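Local coordinates for putative transcription protein (Pseudomonas aeruginosa PAO1, PDB 4GCV) that probably binds DNA and regulates transcription, as a dimeric HxlR-like protein with a helix-turn-helix and a suggested role in sensing oxidative stress, at residues M29-Q34 / S43-I48; R37-F42 / M52-L57; W99-R102 / G108-V111. The protein carries 2 engineered substitutions. One frame throughout, in Å; residues are numbered along the deposited sequence.

Interaction 1: residues M29-Q34 / S43-I48; sequences MRDALQ and SRSLDI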
HETATM    1  N   MSE B  29      -1.673  -2.486  12.438  1.00 29.87           N
HETATM    2  CA  MSE B  29      -0.249  -2.694  12.157  1.00 30.73           C
HETATM    3  C   MSE B  29       0.623  -1.667  12.872  1.00 32.11           C
HETATM    4  O   MSE B  29       1.631  -2.022  13.526  1.00 34.98           O
HETATM    5  CB  MSE B  29       0.017  -2.717  10.660  1.00 30.25           C
HETATM    6  CG  MSE B  29      -0.542  -3.929   9.970  1.00 32.16           C
HETATM    7 SE   MSE B  29       0.243  -5.590  10.827  1.00 47.25          SE
HETATM    8  CE  MSE B  29       1.943  -5.440   9.886  1.00 41.69           C
ATOM      9  N   ARG B  30       0.232  -0.393  12.799  1.00 31.13           N
ATOM     10  CA  ARG B  30       0.938   0.644  13.522  1.00 31.38           C
ATOM     11  C   ARG B  30       1.108   0.333  15.011  1.00 31.80           C
ATOM     12  O   ARG B  30       2.215   0.419  15.555  1.00 32.67           O
ATOM     13  CB  ARG B  30       0.200   1.974  13.356  1.00 31.43           C
ATOM     14  CG  ARG B  30       0.940   3.135  13.880  1.00 33.25           C
ATOM     15  CD  ARG B  30       0.111   4.445  13.756  1.00 36.57           C
ATOM     16  NE  ARG B  30       0.785   5.492  14.511  1.00 37.36           N
ATOM     17  CZ  ARG B  30       0.688   5.631  15.829  1.00 40.01           C
ATOM     18  NH1 ARG B  30      -0.080   4.793  16.526  1.00 38.59           N
ATOM     19  NH2 ARG B  30       1.363   6.597  16.460  1.00 38.82           N
ATOM     20  N   ASP B  31       0.015  -0.026  15.673  1.00 30.23           N
ATOM     21  CA  ASP B  31       0.087  -0.350  17.100  1.00 31.14           C
ATOM     22  C   ASP B  31       0.908  -1.599  17.349  1.00 31.32           C
ATOM     23  O   ASP B  31       1.599  -1.673  18.367  1.00 34.24           O
ATOM     24  CB  ASP B  31      -1.317  -0.622  17.661  1.00 31.17           C
ATOM     25  CG  ASP B  31      -2.104   0.625  17.956  1.00 36.06           C
ATOM     26  OD1 ASP B  31      -1.490   1.685  18.238  1.00 34.02           O
ATOM     27  OD2 ASP B  31      -3.370   0.530  17.935  1.00 41.42           O
ATOM     28  N   ALA B  32       0.772  -2.617  16.497  1.00 29.37           N
ATOM     29  CA  ALA B  32       1.620  -3.816  16.642  1.00 30.65           C
ATOM     30  C   ALA B  32       3.106  -3.453  16.489  1.00 31.33           C
ATOM     31  O   ALA B  32       3.934  -3.895  17.230  1.00 31.19           O
ATOM     32  CB  ALA B  32       1.209  -4.880  15.653  1.00 28.67           C
ATOM     33  N   LEU B  33       3.427  -2.624  15.513  1.00 32.90           N
ATOM     34  CA  LEU B  33       4.828  -2.230  15.319  1.00 35.13           C
ATOM     35  C   LEU B  33       5.327  -1.406  16.493  1.00 37.89           C
ATOM     36  O   LEU B  33       6.498  -1.463  16.792  1.00 39.38           O
ATOM     37  CB  LEU B  33       4.997  -1.445  14.021  1.00 33.64           C
ATOM     38  CG  LEU B  33       4.751  -2.441  12.887  1.00 32.68           C
ATOM     39  CD1 LEU B  33       4.383  -1.691  11.641  1.00 31.49           C
ATOM     40  CD2 LEU B  33       5.993  -3.345  12.672  1.00 31.76           C
ATOM     41  N   GLN B  34       4.437  -0.681  17.187  1.00 39.02           N
ATOM     42  CA  GLN B  34       4.837   0.075  18.380  1.00 40.93           C
ATOM     43  C   GLN B  34       4.886  -0.762  19.674  1.00 41.45           C
ATOM     44  O   GLN B  34       5.084  -0.209  20.765  1.00 42.53           O
ATOM     45  CB  GLN B  34       3.882   1.238  18.606  1.00 41.48           C
ATOM     46  CG  GLN B  34       4.032   2.413  17.640  1.00 46.92           C
ATOM     47  CD  GLN B  34       3.005   3.543  17.936  1.00 56.55           C
ATOM     48  OE1 GLN B  34       2.066   3.377  18.751  1.00 57.87           O
ATOM     49  NE2 GLN B  34       3.185   4.691  17.276  1.00 59.52           N
ATOM     50  N   SER B  43      -8.003  -3.502  21.582  1.00 39.75           N
ATOM     51  CA  SER B  43      -9.390  -3.132  21.640  1.00 41.61           C
ATOM     52  C   SER B  43      -9.519  -1.773  22.264  1.00 42.07           C
ATOM     53  O   SER B  43     -10.210  -0.949  21.714  1.00 40.98           O
ATOM     54  CB  SER B  43     -10.244  -4.162  22.410  1.00 43.48           C
ATOM     55  OG  SER B  43     -11.629  -4.055  22.028  1.00 47.18           O
ATOM     56  N   ARG B  44      -8.836  -1.551  23.396  1.00 43.90           N
ATOM     57  CA  ARG B  44      -8.992  -0.349  24.184  1.00 46.24           C
ATOM     58  C   ARG B  44      -8.359   0.808  23.437  1.00 45.00           C
ATOM     59  O   ARG B  44      -8.925   1.898  23.348  1.00 46.11           O
ATOM     60  CB  ARG B  44      -8.325  -0.442  25.568  1.00 48.18           C
ATOM     61  CG  ARG B  44      -8.553  -1.685  26.384  1.00 52.89           C
ATOM     62  CD  ARG B  44      -9.792  -1.625  27.192  1.00 60.13           C
ATOM     63  NE  ARG B  44      -9.838  -2.634  28.257  1.00 67.16           N
ATOM     64  CZ  ARG B  44     -10.497  -3.791  28.189  1.00 70.74           C
ATOM     65  NH1 ARG B  44     -11.159  -4.127  27.074  1.00 70.58           N
ATOM     66  NH2 ARG B  44     -10.488  -4.624  29.233  1.00 72.05           N
ATOM     67  N   SER B  45      -7.182   0.574  22.904  1.00 43.65           N
ATOM     68  CA  SER B  45      -6.444   1.646  22.268  1.00 43.27           C
ATOM     69  C   SER B  45      -7.103   2.135  20.981  1.00 41.63           C
ATOM     70  O   SER B  45      -7.224   3.348  20.761  1.00 41.72           O
ATOM     71  CB  SER B  45      -4.997   1.236  22.034  1.00 41.77           C
ATOM     72  OG  SER B  45      -4.591   1.835  20.818  1.00 46.18           O
ATOM     73  N   LEU B  46      -7.577   1.204  20.162  1.00 40.90           N
ATOM     74  CA  LEU B  46      -8.221   1.539  18.884  1.00 40.18           C
ATOM     75  C   LEU B  46      -9.744   1.797  18.947  1.00 41.26           C
ATOM     76  O   LEU B  46     -10.403   2.180  17.962  1.00 41.61           O
ATOM     77  CB  LEU B  46      -7.892   0.433  17.891  1.00 39.11           C
ATOM     78  CG  LEU B  46      -6.711   0.592  16.905  1.00 39.27           C
ATOM     79  CD1 LEU B  46      -5.623   1.685  17.242  1.00 41.59           C
ATOM     80  CD2 LEU B  46      -6.126  -0.717  16.608  1.00 35.24           C
ATOM     81  N   ASP B  47     -10.319   1.589  20.108  1.00 42.61           N
ATOM     82  CA  ASP B  47     -11.783   1.709  20.270  1.00 44.34           C
ATOM     83  C   ASP B  47     -12.578   0.992  19.192  1.00 44.51           C
ATOM     84  O   ASP B  47     -13.469   1.588  18.563  1.00 45.54           O
ATOM     85  CB  ASP B  47     -12.231   3.170  20.379  1.00 44.59           C
ATOM     86  CG  ASP B  47     -13.601   3.283  20.946  1.00 48.11           C
ATOM     87  OD1 ASP B  47     -13.948   2.369  21.740  1.00 49.68           O
ATOM     88  OD2 ASP B  47     -14.334   4.254  20.607  1.00 46.52           O
ATOM     89  N   ILE B  48     -12.274  -0.291  19.008  1.00 43.47           N
ATOM     90  CA  ILE B  48     -12.883  -1.115  17.974  1.00 42.64           C
ATOM     91  C   ILE B  48     -13.618  -2.278  18.625  1.00 43.15           C
ATOM     92  O   ILE B  48     -13.120  -2.876  19.577  1.00 43.97           O
ATOM     93  CB  ILE B  48     -11.780  -1.605  16.981  1.00 42.02           C
ATOM     94  CG1 ILE B  48     -12.242  -2.715  16.016  1.00 41.93           C
ATOM     95  CG2 ILE B  48     -10.502  -2.105  17.720  1.00 42.68           C
ATOM     96  CD1 ILE B  48     -11.199  -2.876  14.851  1.00 36.93           C
TER
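The flat carboxylate of Asp31 reaches across to Ser45 and Leu46 through OD2. This oxygen is modelled too close to the methyls of Leu46, which comes from the opposite direction, so both its place and the weak 3.4 Å bond from Ser45 OG to Asp31 OD2 are uncertain. The other oxygen, OD1, has a long salt bridge within the helix, with Arg30 NH1 3.8 Å from Asp31 OD1. Gln34 CD lies 3.3 Å above one face of the Arg30 guanidinium, displaced toward the rim; this is an overlap within the segment and not a bond, and Arg30 NE donates instead to Val142 O of the second subunit.

Asp31 is carried to this place by chi1 of -79°, with CG anti to the carbonyl carbon. The other segment has its own brace: Ser43 OG donates to Ile48 O at 3.1 Å, with a C=O...donor angle of 172°. Asp47 has positive phi, and a weak bond from Ile48 N to Ser43 O spans the turn, consistent with a Schellman-type helix ending.

The contact joins helix 23-33 to helix 39-46. Leu46 also packs on Leu27 and Ile28, and Ile48 on Trp24 of helix 23-33 and Leu53 of helix 50-62. Arg155 of the second subunit donates to Leu46 O, while the selenomethionine Met29 packs on Leu93 of helix 84-101.

Interaction 2: residues R37-F42 / M52-L57; sequences RRFDEF and MLTRRL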
ATOM      1  N   ARG B  37       0.355  -5.967  21.843  1.00 39.96           N
ATOM      2  CA  ARG B  37       0.415  -7.433  21.634  1.00 41.61           C
ATOM      3  C   ARG B  37      -0.915  -8.110  21.879  1.00 41.69           C
ATOM      4  O   ARG B  37      -1.280  -9.021  21.155  1.00 41.58           O
ATOM      5  CB  ARG B  37       1.372  -8.138  22.652  1.00 42.76           C
ATOM      6  CG  ARG B  37       2.872  -7.908  22.554  1.00 46.46           C
ATOM      7  CD  ARG B  37       3.519  -8.481  21.292  1.00 50.47           C
ATOM      8  NE  ARG B  37       3.423  -7.505  20.213  1.00 56.54           N
ATOM      9  CZ  ARG B  37       4.451  -6.903  19.608  1.00 55.42           C
ATOM     10  NH1 ARG B  37       5.701  -7.194  19.948  1.00 46.50           N
ATOM     11  NH2 ARG B  37       4.195  -6.002  18.645  1.00 52.04           N
ATOM     12  N   ARG B  38      -1.576  -7.737  22.970  1.00 42.66           N
ATOM     13  CA  ARG B  38      -2.736  -8.480  23.469  1.00 44.80           C
ATOM     14  C   ARG B  38      -4.049  -7.932  22.941  1.00 43.38           C
ATOM     15  O   ARG B  38      -4.190  -6.734  22.757  1.00 42.29           O
ATOM     16  CB  ARG B  38      -2.729  -8.485  24.978  1.00 46.60           C
ATOM     17  CG  ARG B  38      -1.708  -9.496  25.500  1.00 55.02           C
ATOM     18  CD  ARG B  38      -0.816  -8.904  26.582  1.00 64.51           C
ATOM     19  NE  ARG B  38      -1.522  -8.012  27.504  1.00 70.48           N
ATOM     20  CZ  ARG B  38      -0.929  -7.056  28.229  1.00 74.73           C
ATOM     21  NH1 ARG B  38       0.392  -6.855  28.129  1.00 76.54           N
ATOM     22  NH2 ARG B  38      -1.654  -6.287  29.046  1.00 74.38           N
ATOM     23  N   PHE B  39      -4.993  -8.822  22.680  1.00 43.76           N
ATOM     24  CA  PHE B  39      -6.244  -8.469  22.101  1.00 43.79           C
ATOM     25  C   PHE B  39      -6.845  -7.246  22.796  1.00 44.77           C
ATOM     26  O   PHE B  39      -7.286  -6.305  22.112  1.00 42.63           O
ATOM     27  CB  PHE B  39      -7.211  -9.634  22.190  1.00 45.60           C
ATOM     28  CG  PHE B  39      -8.489  -9.426  21.410  1.00 45.83           C
ATOM     29  CD1 PHE B  39      -9.616  -8.858  22.023  1.00 44.92           C
ATOM     30  CD2 PHE B  39      -8.585  -9.850  20.088  1.00 42.31           C
ATOM     31  CE1 PHE B  39     -10.796  -8.692  21.316  1.00 45.61           C
ATOM     32  CE2 PHE B  39      -9.774  -9.696  19.370  1.00 44.25           C
ATOM     33  CZ  PHE B  39     -10.873  -9.116  19.976  1.00 45.12           C
ATOM     34  N   ASP B  40      -6.854  -7.244  24.137  1.00 46.61           N
ATOM     35  CA  ASP B  40      -7.446  -6.121  24.857  1.00 47.36           C
ATOM     36  C   ASP B  40      -6.722  -4.783  24.694  1.00 46.03           C
ATOM     37  O   ASP B  40      -7.380  -3.736  24.658  1.00 45.69           O
ATOM     38  CB  ASP B  40      -7.714  -6.444  26.327  1.00 50.48           C
ATOM     39  CG  ASP B  40      -9.032  -7.206  26.522  1.00 53.37           C
ATOM     40  OD1 ASP B  40      -9.799  -7.370  25.539  1.00 53.75           O
ATOM     41  OD2 ASP B  40      -9.289  -7.670  27.648  1.00 57.39           O
ATOM     42  N   GLU B  41      -5.388  -4.821  24.589  1.00 44.83           N
ATOM     43  CA  GLU B  41      -4.599  -3.639  24.225  1.00 42.97           C
ATOM     44  C   GLU B  41      -5.127  -3.106  22.924  1.00 40.56           C
ATOM     45  O   GLU B  41      -5.471  -1.951  22.833  1.00 40.61           O
ATOM     46  CB  GLU B  41      -3.103  -3.961  24.076  1.00 43.08           C
ATOM     47  CG  GLU B  41      -2.393  -4.236  25.393  1.00 47.58           C
ATOM     48  CD  GLU B  41      -0.916  -4.609  25.231  1.00 51.61           C
ATOM     49  OE1 GLU B  41      -0.547  -5.495  24.400  1.00 47.65           O
ATOM     50  OE2 GLU B  41      -0.120  -3.995  25.978  1.00 55.35           O
ATOM     51  N   PHE B  42      -5.224  -3.938  21.902  1.00 39.18           N
ATOM     52  CA  PHE B  42      -5.741  -3.405  20.654  1.00 37.69           C
ATOM     53  C   PHE B  42      -7.158  -2.828  20.815  1.00 38.32           C
ATOM     54  O   PHE B  42      -7.463  -1.784  20.275  1.00 36.63           O
ATOM     55  CB  PHE B  42      -5.695  -4.435  19.538  1.00 36.32           C
ATOM     56  CG  PHE B  42      -4.303  -4.816  19.110  1.00 35.84           C
ATOM     57  CD1 PHE B  42      -3.565  -3.982  18.271  1.00 34.37           C
ATOM     58  CD2 PHE B  42      -3.744  -6.044  19.487  1.00 36.22           C
ATOM     59  CE1 PHE B  42      -2.262  -4.367  17.853  1.00 37.29           C
ATOM     60  CE2 PHE B  42      -2.455  -6.424  19.055  1.00 34.09           C
ATOM     61  CZ  PHE B  42      -1.716  -5.591  18.259  1.00 32.78           C
HETATM   62  N   MSE B  52     -14.880  -7.332  15.061  1.00 47.60           N
HETATM   63  CA  MSE B  52     -14.179  -6.734  13.945  1.00 47.02           C
HETATM   64  C   MSE B  52     -12.666  -6.725  14.163  1.00 42.64           C
HETATM   65  O   MSE B  52     -11.873  -6.888  13.211  1.00 40.26           O
HETATM   66  CB  MSE B  52     -14.673  -5.320  13.756  1.00 48.78           C
HETATM   67  CG  MSE B  52     -13.618  -4.445  13.145  1.00 58.73           C
HETATM   68 SE   MSE B  52     -14.146  -3.943  11.392  1.00 87.72          SE
HETATM   69  CE  MSE B  52     -15.416  -2.525  11.922  1.00 75.43           C
ATOM     70  N   LEU B  53     -12.260  -6.532  15.409  1.00 40.61           N
ATOM     71  CA  LEU B  53     -10.863  -6.599  15.721  1.00 38.84           C
ATOM     72  C   LEU B  53     -10.324  -8.010  15.324  1.00 39.77           C
ATOM     73  O   LEU B  53      -9.213  -8.139  14.807  1.00 37.91           O
ATOM     74  CB  LEU B  53     -10.647  -6.278  17.203  1.00 38.25           C
ATOM     75  CG  LEU B  53      -9.200  -6.413  17.702  1.00 36.99           C
ATOM     76  CD1 LEU B  53      -8.219  -5.621  16.817  1.00 34.64           C
ATOM     77  CD2 LEU B  53      -9.063  -5.983  19.119  1.00 37.37           C
ATOM     78  N   THR B  54     -11.150  -9.036  15.544  1.00 41.84           N
ATOM     79  CA  THR B  54     -10.773 -10.417  15.412  1.00 44.39           C
ATOM     80  C   THR B  54     -10.638 -10.746  13.935  1.00 44.97           C
ATOM     81  O   THR B  54      -9.672 -11.425  13.513  1.00 44.84           O
ATOM     82  CB  THR B  54     -11.829 -11.343  16.087  1.00 47.10           C
ATOM     83  OG1 THR B  54     -11.732 -11.181  17.501  1.00 49.34           O
ATOM     84  CG2 THR B  54     -11.621 -12.827  15.748  1.00 47.77           C
ATOM     85  N   ARG B  55     -11.582 -10.256  13.140  1.00 44.86           N
ATOM     86  CA  ARG B  55     -11.545 -10.524  11.728  1.00 45.10           C
ATOM     87  C   ARG B  55     -10.296  -9.862  11.124  1.00 42.11           C
ATOM     88  O   ARG B  55      -9.622 -10.440  10.273  1.00 42.40           O
ATOM     89  CB  ARG B  55     -12.830 -10.035  11.068  1.00 45.81           C
ATOM     90  CG  ARG B  55     -13.553 -11.139  10.293  1.00 52.62           C
ATOM     91  CD  ARG B  55     -15.073 -10.876  10.181  1.00 59.44           C
ATOM     92  NE  ARG B  55     -15.338  -9.446  10.050  1.00 60.62           N
ATOM     93  CZ  ARG B  55     -16.310  -8.809  10.703  1.00 65.33           C
ATOM     94  NH1 ARG B  55     -17.098  -9.485  11.532  1.00 66.47           N
ATOM     95  NH2 ARG B  55     -16.475  -7.488  10.556  1.00 63.56           N
ATOM     96  N   ARG B  56      -9.989  -8.652  11.578  1.00 40.20           N
ATOM     97  CA  ARG B  56      -8.880  -7.849  11.041  1.00 37.70           C
ATOM     98  C   ARG B  56      -7.525  -8.432  11.483  1.00 36.99           C
ATOM     99  O   ARG B  56      -6.589  -8.522  10.686  1.00 36.00           O
ATOM    100  CB  ARG B  56      -8.999  -6.375  11.470  1.00 37.13           C
ATOM    101  CG  ARG B  56      -9.994  -5.495  10.685  1.00 40.36           C
ATOM    102  CD  ARG B  56      -9.701  -5.414   9.182  1.00 47.79           C
ATOM    103  NE  ARG B  56     -10.485  -4.389   8.469  1.00 54.16           N
ATOM    104  CZ  ARG B  56     -11.817  -4.302   8.478  1.00 59.12           C
ATOM    105  NH1 ARG B  56     -12.540  -5.157   9.195  1.00 63.04           N
ATOM    106  NH2 ARG B  56     -12.440  -3.349   7.792  1.00 59.56           N
ATOM    107  N   LEU B  57      -7.427  -8.851  12.746  1.00 37.03           N
ATOM    108  CA  LEU B  57      -6.240  -9.613  13.206  1.00 36.39           C
ATOM    109  C   LEU B  57      -6.022 -10.886  12.409  1.00 36.82           C
ATOM    110  O   LEU B  57      -4.929 -11.109  11.899  1.00 36.35           O
ATOM    111  CB  LEU B  57      -6.291  -9.923  14.710  1.00 36.54           C
ATOM    112  CG  LEU B  57      -6.068  -8.693  15.604  1.00 34.43           C
ATOM    113  CD1 LEU B  57      -6.403  -9.030  17.035  1.00 34.02           C
ATOM    114  CD2 LEU B  57      -4.649  -8.107  15.486  1.00 28.10           C
TER
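A CH-pi contact joins Phe39 and Leu53. The CD2 methyl of Leu53 sits over the middle of one face of the Phe39 ring, 3.7 Å from its centroid and 10° off the ring normal. The two side chains run antiparallel as they pass. Phe39 is sent across by chi1 of -171°, its CG lying anti to the backbone N.

Apolar packing extends the patch. Leu53 CD2 also meets Phe42 CB at 3.7 Å, thus bridging both phenylalanines, and Leu57 CD1 approaches Phe39 CD2 obliquely at 3.8 Å. These residues join the two helices of a helix-turn-helix: helix 39-46 comes first, and helix 50-62 occupies the position of the recognition helix in winged-helix proteins of this kind. Ile28 of helix 23-33 packs on Phe42 and Leu57 as well.

At the ring's edge, near its plane, Thr54 OG1 lies 3.1 Å from Phe39 CE2; its hydrogen bond is to Pro50 O.

Capping bonds fix the start of helix 39-46. Arg38 is the N-cap, and its N donates almost straight onto the anti lone pair of Glu41 OE1 at 2.9 Å, although an arginine cannot return the side-chain bond that would complete a capping box. Arg37 N donates to the same Glu41 OE1 at 2.8 Å, from the syn side and 35° out of the carboxylate plane. Glu41 CD lies over the centre of one face of the Arg38 guanidinium; with Glu41 OE2 well out of that plane and 3.6 Å from Arg38 NH1, this long salt bridge is one of charges alone.

Interaction 3: residues W99-R102 / G108-V111; sequences WGNR and GQSV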
ATOM      1  N   TRP B  99      -0.679   8.874   0.209  1.00 30.96           N
ATOM      2  CA  TRP B  99      -1.776   8.794  -0.745  1.00 31.82           C
ATOM      3  C   TRP B  99      -3.074   9.483  -0.275  1.00 32.47           C
ATOM      4  O   TRP B  99      -3.623  10.282  -1.020  1.00 34.36           O
ATOM      5  CB  TRP B  99      -2.094   7.352  -1.081  1.00 30.35           C
ATOM      6  CG  TRP B  99      -3.272   7.229  -1.955  1.00 28.60           C
ATOM      7  CD1 TRP B  99      -3.329   7.470  -3.303  1.00 30.91           C
ATOM      8  CD2 TRP B  99      -4.586   6.848  -1.551  1.00 30.61           C
ATOM      9  NE1 TRP B  99      -4.622   7.251  -3.762  1.00 35.50           N
ATOM     10  CE2 TRP B  99      -5.403   6.863  -2.700  1.00 32.61           C
ATOM     11  CE3 TRP B  99      -5.152   6.456  -0.321  1.00 34.08           C
ATOM     12  CZ2 TRP B  99      -6.758   6.512  -2.659  1.00 33.97           C
ATOM     13  CZ3 TRP B  99      -6.504   6.120  -0.294  1.00 34.38           C
ATOM     14  CH2 TRP B  99      -7.284   6.154  -1.456  1.00 31.85           C
ATOM     15  N   GLY B 100      -3.550   9.135   0.918  1.00 31.19           N
ATOM     16  CA  GLY B 100      -4.757   9.680   1.507  1.00 32.23           C
ATOM     17  C   GLY B 100      -4.642  11.187   1.720  1.00 33.48           C
ATOM     18  O   GLY B 100      -5.598  11.911   1.542  1.00 33.20           O
ATOM     19  N   ASN B 101      -3.456  11.653   2.092  1.00 33.43           N
ATOM     20  CA  ASN B 101      -3.230  13.084   2.331  1.00 35.27           C
ATOM     21  C   ASN B 101      -2.954  13.907   1.079  1.00 37.59           C
ATOM     22  O   ASN B 101      -2.912  15.111   1.122  1.00 39.23           O
ATOM     23  CB  ASN B 101      -2.144  13.293   3.360  1.00 33.28           C
ATOM     24  CG  ASN B 101      -2.682  13.263   4.769  1.00 35.88           C
ATOM     25  OD1 ASN B 101      -3.863  13.570   5.004  1.00 34.08           O
ATOM     26  ND2 ASN B 101      -1.817  12.893   5.734  1.00 32.65           N
ATOM     27  N   ARG B 102      -2.802  13.244  -0.049  1.00 40.08           N
ATOM     28  CA  ARG B 102      -2.606  13.896  -1.332  1.00 44.05           C
ATOM     29  C   ARG B 102      -3.719  14.913  -1.566  1.00 45.98           C
ATOM     30  O   ARG B 102      -4.916  14.588  -1.402  1.00 46.74           O
ATOM     31  CB  ARG B 102      -2.704  12.814  -2.388  1.00 44.23           C
ATOM     32  CG  ARG B 102      -1.498  12.614  -3.289  1.00 49.93           C
ATOM     33  CD  ARG B 102      -0.208  13.263  -2.836  1.00 54.25           C
ATOM     34  NE  ARG B 102       0.005  14.491  -3.586  1.00 61.14           N
ATOM     35  CZ  ARG B 102       0.270  14.525  -4.883  1.00 65.16           C
ATOM     36  NH1 ARG B 102       0.339  13.388  -5.560  1.00 65.55           N
ATOM     37  NH2 ARG B 102       0.454  15.694  -5.501  1.00 69.17           N
ATOM     38  N   GLY B 108      -5.534  21.190   9.324  1.00 51.83           N
ATOM     39  CA  GLY B 108      -6.601  20.347   8.720  1.00 49.79           C
ATOM     40  C   GLY B 108      -6.408  18.827   8.607  1.00 46.87           C
ATOM     41  O   GLY B 108      -7.387  18.088   8.592  1.00 46.60           O
ATOM     42  N   GLN B 109      -5.188  18.317   8.527  1.00 43.78           N
ATOM     43  CA  GLN B 109      -5.069  16.883   8.380  1.00 40.74           C
ATOM     44  C   GLN B 109      -5.231  16.216   9.738  1.00 39.79           C
ATOM     45  O   GLN B 109      -4.708  16.712  10.734  1.00 40.36           O
ATOM     46  CB  GLN B 109      -3.730  16.503   7.773  1.00 39.46           C
ATOM     47  CG  GLN B 109      -3.664  16.714   6.336  1.00 39.20           C
ATOM     48  CD  GLN B 109      -2.260  16.638   5.800  1.00 41.02           C
ATOM     49  OE1 GLN B 109      -2.060  16.641   4.580  1.00 43.13           O
ATOM     50  NE2 GLN B 109      -1.275  16.609   6.693  1.00 37.37           N
ATOM     51  N   SER B 110      -5.963  15.111   9.773  1.00 37.91           N
ATOM     52  CA  SER B 110      -6.149  14.364  11.019  1.00 37.77           C
ATOM     53  C   SER B 110      -5.025  13.369  11.231  1.00 36.53           C
ATOM     54  O   SER B 110      -4.719  12.997  12.361  1.00 35.83           O
ATOM     55  CB  SER B 110      -7.533  13.678  11.043  1.00 38.13           C
ATOM     56  OG  SER B 110      -8.573  14.635  11.385  1.00 40.05           O
ATOM     57  N   VAL B 111      -4.407  12.927  10.126  1.00 36.73           N
ATOM     58  CA  VAL B 111      -3.314  11.941  10.194  1.00 35.41           C
ATOM     59  C   VAL B 111      -2.143  12.433   9.340  1.00 37.10           C
ATOM     60  O   VAL B 111      -2.336  12.897   8.226  1.00 37.51           O
ATOM     61  CB  VAL B 111      -3.788  10.546   9.697  1.00 34.30           C
ATOM     62  CG1 VAL B 111      -2.711   9.534   9.804  1.00 29.60           C
ATOM     63  CG2 VAL B 111      -5.015  10.063  10.495  1.00 34.82           C
TER
HETATM   64  O   HOH W   1      -5.190  13.547   7.580  1.00 12.22           O
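Asn101 lays its side-chain amide against that of Gln109 in a stack whose planes are 15° apart, the two side chains arriving from opposite directions. Asn101 OD1 also touches Gln109 CG, at 3.4 Å. Gln109 reaches the amide by an extended chain beyond CG, with CG anti to its carbonyl carbon (chi1 -78°).

Helix 84-101 follows the strand pair 66-73/76-82, the wing of the winged helix-turn-helix, and carries the chain on toward strand 111-115. The contact holds the loop leading into that strand against the C-terminal end of the helix.

ND2 of Asn101 donates to Val111 O at a modelled 2.5 Å, so short that the exact length is doubtful, though the N-H...O angle of 170° is nearly straight. The acceptor lies in the amide plane of Asn101, whereas the donor is tilted from the carbonyl plane of Val111. A water completes the link: it donates to Asn101 OD1 at 2.9 Å and accepts from Val111 N at 2.7 Å.

Ile13 of helix 12-19 packs on both Asn101 and Val111. Nearby, Trp99 NE1 donates to Lys85 O of the second subunit, and the Trp99 ring meets Phe89 of that subunit edge-to-face.

Interactions 1 and 2 form one continuous patch, their centres about 8 Å apart, and their segments alternate along the chain. They share helix 39-46, which meets helix 23-33 in interaction 1 and helix 50-62 in interaction 2, giving the three-helix core that carries the helix-turn-helix; Ser43 of interaction 1, for instance, also packs on Leu53 of interaction 2. Interaction 3 follows later in sequence, at the end of helix 84-101, with its centre about 19 Å from that of interaction 1 and about 25 Å from that of interaction 2. Interactions 1 and 3 both touch the second subunit, whereas the segments of interaction 2, which pair the two helix-turn-helix helices, do not.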